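Local structure of D-2-hydroxyacid dehydrogensase protein (Ketogulonicigenium vulgare, 4LSW) at residues A148-L153 against F202-A207; K3-Q8 against G43-A48; A245-G250 against L273-L278. The protein probably catalyses the NAD(P)-dependent interconversion of D-2-hydroxyacids and 2-oxoacids. All blocks are in the same frame, centred on the assembly; numbering follows the deposited sequence.

Interaction 1 (A148-L153 against F202-A207)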
loop_
_atom_site.group_PDB
_atom_site.type_symbol
_atom_site.label_atom_id
_atom_site.label_comp_id
_atom_site.label_asym_id
_atom_site.label_seq_id
_atom_site.Cartn_x
_atom_site.Cartn_y
_atom_site.Cartn_z
ATOM N N ALA A 148 17.120 13.491 -1.527
ATOM C CA ALA A 148 16.113 12.439 -1.492
ATOM C C ALA A 148 15.645 12.097 -2.891
ATOM O O ALA A 148 15.448 12.989 -3.713
ATOM C CB ALA A 148 14.926 12.866 -0.611
ATOM N N GLY A 149 15.467 10.803 -3.135
ATOM C CA GLY A 149 14.955 10.332 -4.406
ATOM C C GLY A 149 13.630 9.642 -4.186
ATOM O O GLY A 149 13.443 8.947 -3.189
ATOM N N VAL A 150 12.714 9.833 -5.124
ATOM C CA VAL A 150 11.413 9.185 -5.070
ATOM C C VAL A 150 11.251 8.295 -6.300
ATOM O O VAL A 150 11.236 8.784 -7.441
ATOM C CB VAL A 150 10.283 10.221 -4.971
ATOM C CG1 VAL A 150 8.920 9.549 -4.866
ATOM C CG2 VAL A 150 10.517 11.137 -3.762
ATOM N N LEU A 151 11.146 6.988 -6.059
ATOM C CA LEU A 151 11.027 5.993 -7.125
ATOM C C LEU A 151 9.550 5.699 -7.353
ATOM O O LEU A 151 8.901 5.008 -6.557
ATOM C CB LEU A 151 11.797 4.725 -6.756
ATOM C CG LEU A 151 11.748 3.594 -7.777
ATOM C CD1 LEU A 151 12.231 4.086 -9.136
ATOM C CD2 LEU A 151 12.608 2.457 -7.296
ATOM N N GLY A 152 9.018 6.272 -8.427
ATOM C CA GLY A 152 7.588 6.246 -8.691
ATOM C C GLY A 152 6.961 7.538 -8.207
ATOM O O GLY A 152 6.800 7.730 -7.000
ATOM N N LEU A 153 6.625 8.428 -9.135
ATOM C CA LEU A 153 6.043 9.716 -8.760
ATOM C C LEU A 153 4.588 9.833 -9.217
ATOM O O LEU A 153 4.207 10.770 -9.924
ATOM C CB LEU A 153 6.891 10.878 -9.283
ATOM C CG LEU A 153 6.666 12.159 -8.474
ATOM C CD1 LEU A 153 7.533 12.172 -7.221
ATOM C CD2 LEU A 153 6.910 13.382 -9.335
ATOM N N PHE A 202 12.916 6.708 -1.486
ATOM C CA PHE A 202 11.569 6.239 -1.183
ATOM C C PHE A 202 11.067 5.381 -2.324
ATOM O O PHE A 202 11.118 5.798 -3.482
ATOM C CB PHE A 202 10.621 7.434 -1.007
ATOM C CG PHE A 202 10.873 8.225 0.243
ATOM C CD1 PHE A 202 11.871 9.198 0.282
ATOM C CD2 PHE A 202 10.126 7.984 1.384
ATOM C CE1 PHE A 202 12.111 9.929 1.436
ATOM C CE2 PHE A 202 10.365 8.718 2.540
ATOM C CZ PHE A 202 11.353 9.685 2.562
ATOM N N VAL A 203 10.566 4.195 -2.002
ATOM C CA VAL A 203 9.986 3.324 -3.016
ATOM C C VAL A 203 8.472 3.450 -2.955
ATOM O O VAL A 203 7.828 3.004 -1.991
ATOM C CB VAL A 203 10.409 1.873 -2.818
ATOM C CG1 VAL A 203 9.857 1.012 -3.946
ATOM C CG2 VAL A 203 11.919 1.787 -2.775
ATOM N N THR A 204 7.928 4.111 -3.972
ATOM C CA THR A 204 6.515 4.450 -4.044
ATOM C C THR A 204 6.007 4.073 -5.429
ATOM O O THR A 204 5.393 4.872 -6.127
ATOM C CB THR A 204 6.290 5.955 -3.751
ATOM O OG1 THR A 204 7.219 6.740 -4.507
ATOM C CG2 THR A 204 6.530 6.240 -2.283
ATOM N N LEU A 205 6.297 2.834 -5.813
ATOM C CA LEU A 205 5.859 2.267 -7.085
ATOM C C LEU A 205 4.506 1.596 -6.908
ATOM O O LEU A 205 4.384 0.629 -6.157
ATOM C CB LEU A 205 6.863 1.222 -7.562
ATOM C CG LEU A 205 8.227 1.710 -8.026
ATOM C CD1 LEU A 205 9.211 0.542 -8.119
ATOM C CD2 LEU A 205 8.105 2.423 -9.370
ATOM N N ALA A 206 3.500 2.100 -7.614
ATOM C CA ALA A 206 2.128 1.631 -7.446
ATOM C C ALA A 206 1.891 0.283 -8.122
ATOM O O ALA A 206 1.078 -0.520 -7.655
ATOM C CB ALA A 206 1.142 2.675 -7.955
ATOM N N ALA A 207 2.607 0.031 -9.214
ATOM C CA ALA A 207 2.468 -1.232 -9.934
ATOM C C ALA A 207 3.783 -2.006 -9.958
ATOM O O ALA A 207 4.788 -1.552 -9.412
ATOM C CB ALA A 207 1.977 -0.980 -11.353
#
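Residues 148-153 and 202-207 pair as two parallel strand ends at the centre of a Rossmann-type sheet, where Val150 lies beside Phe202 and Leu151 beside Val203. Gly152 opens a GxGxxG pattern, consistent with the dinucleotide-binding turn of this family, and strand 147-151 leads through it into helix 155-165. Three backbone bonds join the segments: Phe202 N to Gly149 O, Leu151 N to Phe202 O, and Thr204 N to Leu151 O at 2.9 Å. Val150 and Phe202 share one face of the sheet, where helix 155-165 covers the Phe202 ring with Val160 and Leu164; Gly149 O lies at the ring edge, in its plane. Leu151 and Val203 occupy the other face. There chi1 of -70° sets Leu205 CG anti to the carbonyl carbon; from it CD1 lies 4.0 Å from Leu151 CG, the two side chains crossing obliquely, while CD2 reaches Gly152 CA at 3.9 Å. An alanine in place of Leu205 would probably open a gap beside Leu151 and Gly152, since CG and both methyls make these contacts. Gly152 has a positive phi of 97°, and a side chain here would run into Thr204 O and its own chain, so glycine fits the turn. Past the strand ends the segments stay joined by a side chain: Thr204 OG1 sits between its backbone N and carbonyl carbon (chi1 47°), packs 3.3 Å from Val150 CG1, and donates to Gly152 O at 2.7 Å, in the plane of that carbonyl.

Interaction 2 (K3-Q8 against G43-A48); sequences KPEILQ and GDRIRA
The carboxylate of Glu5 and the guanidinium of Arg45 lie with their planes only 14° apart, yet they form no salt bridge. Glu5 OE2 approaches the guanidinium obliquely and stands 4.0 Å from Arg45 NE, well out of its plane, so that no N-H points at it and the attraction is one of charge alone. The closer touch is to the aliphatic arm, Glu5 OE2 lying 3.2 Å from Arg45 CD. Glu5 OE1 instead accepts a hydrogen bond from His27, which would probably steady the carboxylate. The second guanidinium, that of Arg47, also meets its neighbour obliquely, with Pro4 CB 4.1 Å from Arg47 NH1; its NE makes a salt bridge to Glu69. Two backbone bonds hold the segments: Arg47 N reaches Glu5 O at 3.0 Å, nearly straight at 176°, and Leu7 N reaches Ala48 O at 2.9 Å. Ala48 O also receives a CA-H contact from Ile6, whereas the buried Ala48 N finds no partner in the model. Ile46 packs from the loop: its CG2, anti to the backbone N, comes 3.8 Å from Leu7 CB, and its CD1 rests against the backbone of Ile6. Ile6 CG2 meets Ala48 CB at 4.0 Å. Helix 287-306 covers Pro4, Arg47 and Ala48 through Phe305. Strand 5-8 lies between parallel strands 25-28 and 48-52 of the mixed sheet, and the loop 43-47 delivers the chain from helix 35-42 into strand 48-52.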
loop_
_atom_site.group_PDB
_atom_site.type_symbol
_atom_site.label_atom_id
_atom_site.label_comp_id
_atom_site.label_asym_id
_atom_site.label_seq_id
_atom_site.Cartn_x
_atom_site.Cartn_y
_atom_site.Cartn_z
ATOM N N LYS A 3 -34.020 -5.060 -0.496
ATOM C CA LYS A 3 -32.694 -4.931 0.075
ATOM C C LYS A 3 -31.833 -5.827 -0.804
ATOM O O LYS A 3 -31.809 -7.048 -0.603
ATOM C CB LYS A 3 -32.660 -5.426 1.521
ATOM C CG LYS A 3 -33.491 -4.605 2.499
ATOM C CD LYS A 3 -33.218 -5.032 3.928
ATOM C CE LYS A 3 -31.758 -4.833 4.270
ATOM N NZ LYS A 3 -31.438 -5.229 5.666
ATOM N N PRO A 4 -31.152 -5.227 -1.798
ATOM C CA PRO A 4 -30.405 -5.994 -2.803
ATOM C C PRO A 4 -29.459 -7.003 -2.170
ATOM O O PRO A 4 -28.884 -6.760 -1.104
ATOM C CB PRO A 4 -29.619 -4.919 -3.555
ATOM C CG PRO A 4 -30.465 -3.691 -3.420
ATOM C CD PRO A 4 -31.050 -3.776 -2.032
ATOM N N GLU A 5 -29.336 -8.157 -2.806
ATOM C CA GLU A 5 -28.565 -9.224 -2.205
ATOM C C GLU A 5 -27.138 -9.189 -2.702
ATOM O O GLU A 5 -26.871 -9.130 -3.909
ATOM C CB GLU A 5 -29.230 -10.578 -2.429
ATOM C CG GLU A 5 -30.666 -10.571 -1.936
ATOM C CD GLU A 5 -31.212 -11.946 -1.667
ATOM O OE1 GLU A 5 -30.454 -12.817 -1.190
ATOM O OE2 GLU A 5 -32.411 -12.146 -1.932
ATOM N N ILE A 6 -26.221 -9.172 -1.742
ATOM C CA ILE A 6 -24.802 -9.093 -2.046
ATOM C C ILE A 6 -24.023 -10.191 -1.323
ATOM O O ILE A 6 -24.465 -10.724 -0.301
ATOM C CB ILE A 6 -24.227 -7.703 -1.712
ATOM C CG1 ILE A 6 -24.111 -7.492 -0.207
ATOM C CG2 ILE A 6 -25.082 -6.598 -2.323
ATOM C CD1 ILE A 6 -23.482 -6.161 0.129
ATOM N N LEU A 7 -22.877 -10.552 -1.883
ATOM C CA LEU A 7 -22.028 -11.579 -1.301
ATOM C C LEU A 7 -20.747 -10.922 -0.798
ATOM O O LEU A 7 -20.026 -10.281 -1.568
ATOM C CB LEU A 7 -21.715 -12.653 -2.348
ATOM C CG LEU A 7 -20.983 -13.933 -1.914
ATOM C CD1 LEU A 7 -21.840 -14.789 -0.997
ATOM C CD2 LEU A 7 -20.590 -14.732 -3.145
ATOM N N GLN A 8 -20.484 -11.057 0.498
ATOM C CA GLN A 8 -19.313 -10.430 1.114
ATOM C C GLN A 8 -18.252 -11.495 1.386
ATOM O O GLN A 8 -18.527 -12.501 2.039
ATOM C CB GLN A 8 -19.716 -9.729 2.410
ATOM C CG GLN A 8 -18.577 -8.972 3.088
ATOM C CD GLN A 8 -19.036 -8.231 4.320
ATOM O OE1 GLN A 8 -20.170 -7.756 4.385
ATOM N NE2 GLN A 8 -18.161 -8.139 5.317
ATOM N N GLY A 43 -26.386 -18.116 -4.715
ATOM C CA GLY A 43 -25.660 -17.698 -5.901
ATOM C C GLY A 43 -26.492 -16.969 -6.944
ATOM O O GLY A 43 -26.092 -15.909 -7.441
ATOM N N ASP A 44 -27.660 -17.520 -7.262
ATOM C CA ASP A 44 -28.547 -16.922 -8.253
ATOM C C ASP A 44 -29.021 -15.532 -7.861
ATOM O O ASP A 44 -29.393 -14.730 -8.720
ATOM C CB ASP A 44 -29.784 -17.797 -8.458
ATOM C CG ASP A 44 -29.510 -18.999 -9.318
ATOM O OD1 ASP A 44 -28.454 -19.030 -9.989
ATOM O OD2 ASP A 44 -30.367 -19.912 -9.330
ATOM N N ARG A 45 -29.037 -15.266 -6.560
ATOM C CA ARG A 45 -29.544 -13.996 -6.056
ATOM C C ARG A 45 -28.523 -12.866 -6.058
ATOM O O ARG A 45 -28.898 -11.695 -5.990
ATOM C CB ARG A 45 -30.069 -14.163 -4.638
ATOM C CG ARG A 45 -31.132 -15.233 -4.510
ATOM C CD ARG A 45 -31.945 -14.989 -3.265
ATOM N NE ARG A 45 -32.972 -16.000 -3.021
ATOM C CZ ARG A 45 -34.225 -15.929 -3.467
ATOM N NH1 ARG A 45 -34.615 -14.909 -4.223
ATOM N NH2 ARG A 45 -35.089 -16.892 -3.162
ATOM N N ILE A 46 -27.247 -13.218 -6.126
ATOM C CA ILE A 46 -26.185 -12.239 -5.917
ATOM C C ILE A 46 -26.061 -11.240 -7.065
ATOM O O ILE A 46 -25.778 -11.608 -8.203
ATOM C CB ILE A 46 -24.825 -12.929 -5.677
ATOM C CG1 ILE A 46 -24.905 -13.876 -4.477
ATOM C CG2 ILE A 46 -23.730 -11.887 -5.466
ATOM C CD1 ILE A 46 -25.531 -13.261 -3.225
ATOM N N ARG A 47 -26.260 -9.964 -6.744
ATOM C CA ARG A 47 -26.147 -8.911 -7.741
ATOM C C ARG A 47 -24.832 -8.151 -7.590
ATOM O O ARG A 47 -24.364 -7.535 -8.534
ATOM C CB ARG A 47 -27.348 -7.970 -7.665
ATOM C CG ARG A 47 -28.654 -8.622 -8.113
ATOM C CD ARG A 47 -29.841 -7.717 -7.860
ATOM N NE ARG A 47 -29.717 -6.461 -8.592
ATOM C CZ ARG A 47 -30.398 -5.357 -8.307
ATOM N NH1 ARG A 47 -31.257 -5.347 -7.302
ATOM N NH2 ARG A 47 -30.210 -4.260 -9.028
ATOM N N ALA A 48 -24.237 -8.199 -6.401
ATOM C CA ALA A 48 -22.923 -7.588 -6.211
ATOM C C ALA A 48 -22.078 -8.378 -5.219
ATOM O O ALA A 48 -22.608 -8.978 -4.285
ATOM C CB ALA A 48 -23.047 -6.135 -5.756
#

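Interaction 3 (A245-G250 against L273-L278)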
loop_
_atom_site.group_PDB
_atom_site.type_symbol
_atom_site.label_atom_id
_atom_site.label_comp_id
_atom_site.label_asym_id
_atom_site.label_seq_id
_atom_site.Cartn_x
_atom_site.Cartn_y
_atom_site.Cartn_z
ATOM N N ALA A 245 21.312 -8.986 2.410
ATOM C CA ALA A 245 22.757 -9.125 2.293
ATOM C C ALA A 245 23.469 -7.774 2.335
ATOM O O ALA A 245 24.521 -7.634 2.956
ATOM C CB ALA A 245 23.114 -9.870 1.020
ATOM N N ALA A 246 22.888 -6.779 1.672
ATOM C CA ALA A 246 23.503 -5.456 1.638
ATOM C C ALA A 246 23.467 -4.773 3.008
ATOM O O ALA A 246 24.431 -4.117 3.399
ATOM C CB ALA A 246 22.849 -4.590 0.591
ATOM N N LEU A 247 22.365 -4.929 3.730
ATOM C CA LEU A 247 22.281 -4.379 5.084
ATOM C C LEU A 247 23.267 -5.063 6.022
ATOM O O LEU A 247 23.909 -4.406 6.841
ATOM C CB LEU A 247 20.856 -4.482 5.631
ATOM C CG LEU A 247 19.861 -3.527 4.974
ATOM C CD1 LEU A 247 18.430 -3.980 5.173
ATOM C CD2 LEU A 247 20.049 -2.123 5.532
ATOM N N ALA A 248 23.391 -6.382 5.885
ATOM C CA ALA A 248 24.332 -7.145 6.698
ATOM C C ALA A 248 25.782 -6.734 6.434
ATOM O O ALA A 248 26.582 -6.651 7.369
ATOM C CB ALA A 248 24.146 -8.649 6.449
ATOM N N ASP A 249 26.100 -6.474 5.165
ATOM C CA ASP A 249 27.459 -6.161 4.709
ATOM C C ASP A 249 27.876 -4.717 4.943
ATOM O O ASP A 249 29.059 -4.383 4.860
ATOM C CB ASP A 249 27.584 -6.383 3.197
ATOM C CG ASP A 249 27.646 -7.838 2.810
ATOM O OD1 ASP A 249 27.778 -8.706 3.701
ATOM O OD2 ASP A 249 27.577 -8.093 1.589
ATOM N N GLY A 250 26.900 -3.849 5.180
ATOM C CA GLY A 250 27.176 -2.426 5.254
ATOM C C GLY A 250 27.179 -1.735 3.897
ATOM O O GLY A 250 27.500 -0.554 3.808
ATOM N N LEU A 273 18.970 -7.468 12.048
ATOM C CA LEU A 273 19.769 -6.345 11.569
ATOM C C LEU A 273 19.618 -5.129 12.488
ATOM O O LEU A 273 18.532 -4.873 13.000
ATOM C CB LEU A 273 19.378 -6.010 10.128
ATOM C CG LEU A 273 19.599 -7.151 9.129
ATOM C CD1 LEU A 273 18.718 -6.998 7.893
ATOM C CD2 LEU A 273 21.068 -7.223 8.741
ATOM N N PRO A 274 20.717 -4.395 12.720
ATOM C CA PRO A 274 20.719 -3.246 13.635
ATOM C C PRO A 274 20.291 -1.937 12.975
ATOM O O PRO A 274 20.195 -0.912 13.659
ATOM C CB PRO A 274 22.187 -3.144 14.044
ATOM C CG PRO A 274 22.932 -3.627 12.843
ATOM C CD PRO A 274 22.071 -4.697 12.213
ATOM N N ASN A 275 20.030 -1.980 11.672
ATOM C CA ASN A 275 19.766 -0.773 10.890
ATOM C C ASN A 275 18.453 -0.848 10.118
ATOM O O ASN A 275 18.349 -0.345 8.992
ATOM C CB ASN A 275 20.911 -0.556 9.906
ATOM C CG ASN A 275 21.256 -1.822 9.142
ATOM O OD1 ASN A 275 20.774 -2.907 9.471
ATOM N ND2 ASN A 275 22.091 -1.691 8.120
ATOM N N VAL A 276 17.449 -1.470 10.722
ATOM C CA VAL A 276 16.162 -1.651 10.066
ATOM C C VAL A 276 15.016 -1.215 10.972
ATOM O O VAL A 276 14.887 -1.692 12.104
ATOM C CB VAL A 276 15.929 -3.122 9.659
ATOM C CG1 VAL A 276 14.539 -3.289 9.097
ATOM C CG2 VAL A 276 16.942 -3.564 8.633
ATOM N N LEU A 277 14.200 -0.292 10.473
ATOM C CA LEU A 277 12.958 0.084 11.144
ATOM C C LEU A 277 11.811 -0.751 10.595
ATOM O O LEU A 277 11.519 -0.705 9.398
ATOM C CB LEU A 277 12.653 1.567 10.914
ATOM C CG LEU A 277 11.376 2.063 11.590
ATOM C CD1 LEU A 277 11.636 2.156 13.055
ATOM C CD2 LEU A 277 10.931 3.416 11.026
ATOM N N LEU A 278 11.152 -1.519 11.462
ATOM C CA LEU A 278 10.034 -2.350 11.043
ATOM C C LEU A 278 8.690 -1.668 11.341
ATOM O O LEU A 278 8.500 -1.148 12.440
ATOM C CB LEU A 278 10.089 -3.687 11.788
ATOM C CG LEU A 278 11.366 -4.515 11.697
ATOM C CD1 LEU A 278 11.336 -5.626 12.758
ATOM C CD2 LEU A 278 11.511 -5.094 10.306
#
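Leu247, near the end of helix 240-249, presses its two methyls against different residues of 273-278. CD1 meets Val276 CG2 at 3.8 Å, the two side chains crossing at about a right angle. CD2 lies 3.3 Å from Asn275 ND2, against the amide end of that side chain. Leu273 also crosses Leu247 at about a right angle: its CD1 touches Leu247 CB at 4.0 Å, and its CD2 reaches the following residue, lying 3.8 Å from Ala248 N and 4.1 Å from Ala248 CB. Asn275 is placed for this by its first torsion, which sets CG between the backbone N and the carbonyl carbon (chi1 48°), and its ND2 is held by a hydrogen bond to Gly253 O, just ahead of strand 254-257. Backbone bonds to Ala255 fix Asn275 and Leu277 beside that strand, while Leu247 also packs on Leu252 and Ala255. The helix stops at Gly250, whose positive phi of 85° calls for glycine. At this edge of the Rossmann-type parallel sheet, helix end and strand approach meet mainly through apolar van der Waals contacts; Asn275 ND2 is hydrogen-bonded to Gly253 O instead of across the contact, so the fit rests on shape and on the burial of Leu247.

In the fold
From the N terminus, interaction 2 comes first: it brings residues 43-48 back to strand 5-8 after helix 14-23, strand 25-28 and helix 35-42, within the six-stranded mixed sheet. Interaction 1 then closes a loop of 48 residues, setting strand 200-203 beside strand 147-151 at the middle of the seven-stranded parallel sheet. Interaction 3 follows with a shorter loop, fitting helix 240-249 to the approach and start of edge strand 276-278 of that same sheet. The three lie in series, none nested or crossing. Interactions 1 and 3 have centres 21 Å apart, whereas interaction 2 is centred 39 Å from interaction 1, across the centre of the chain.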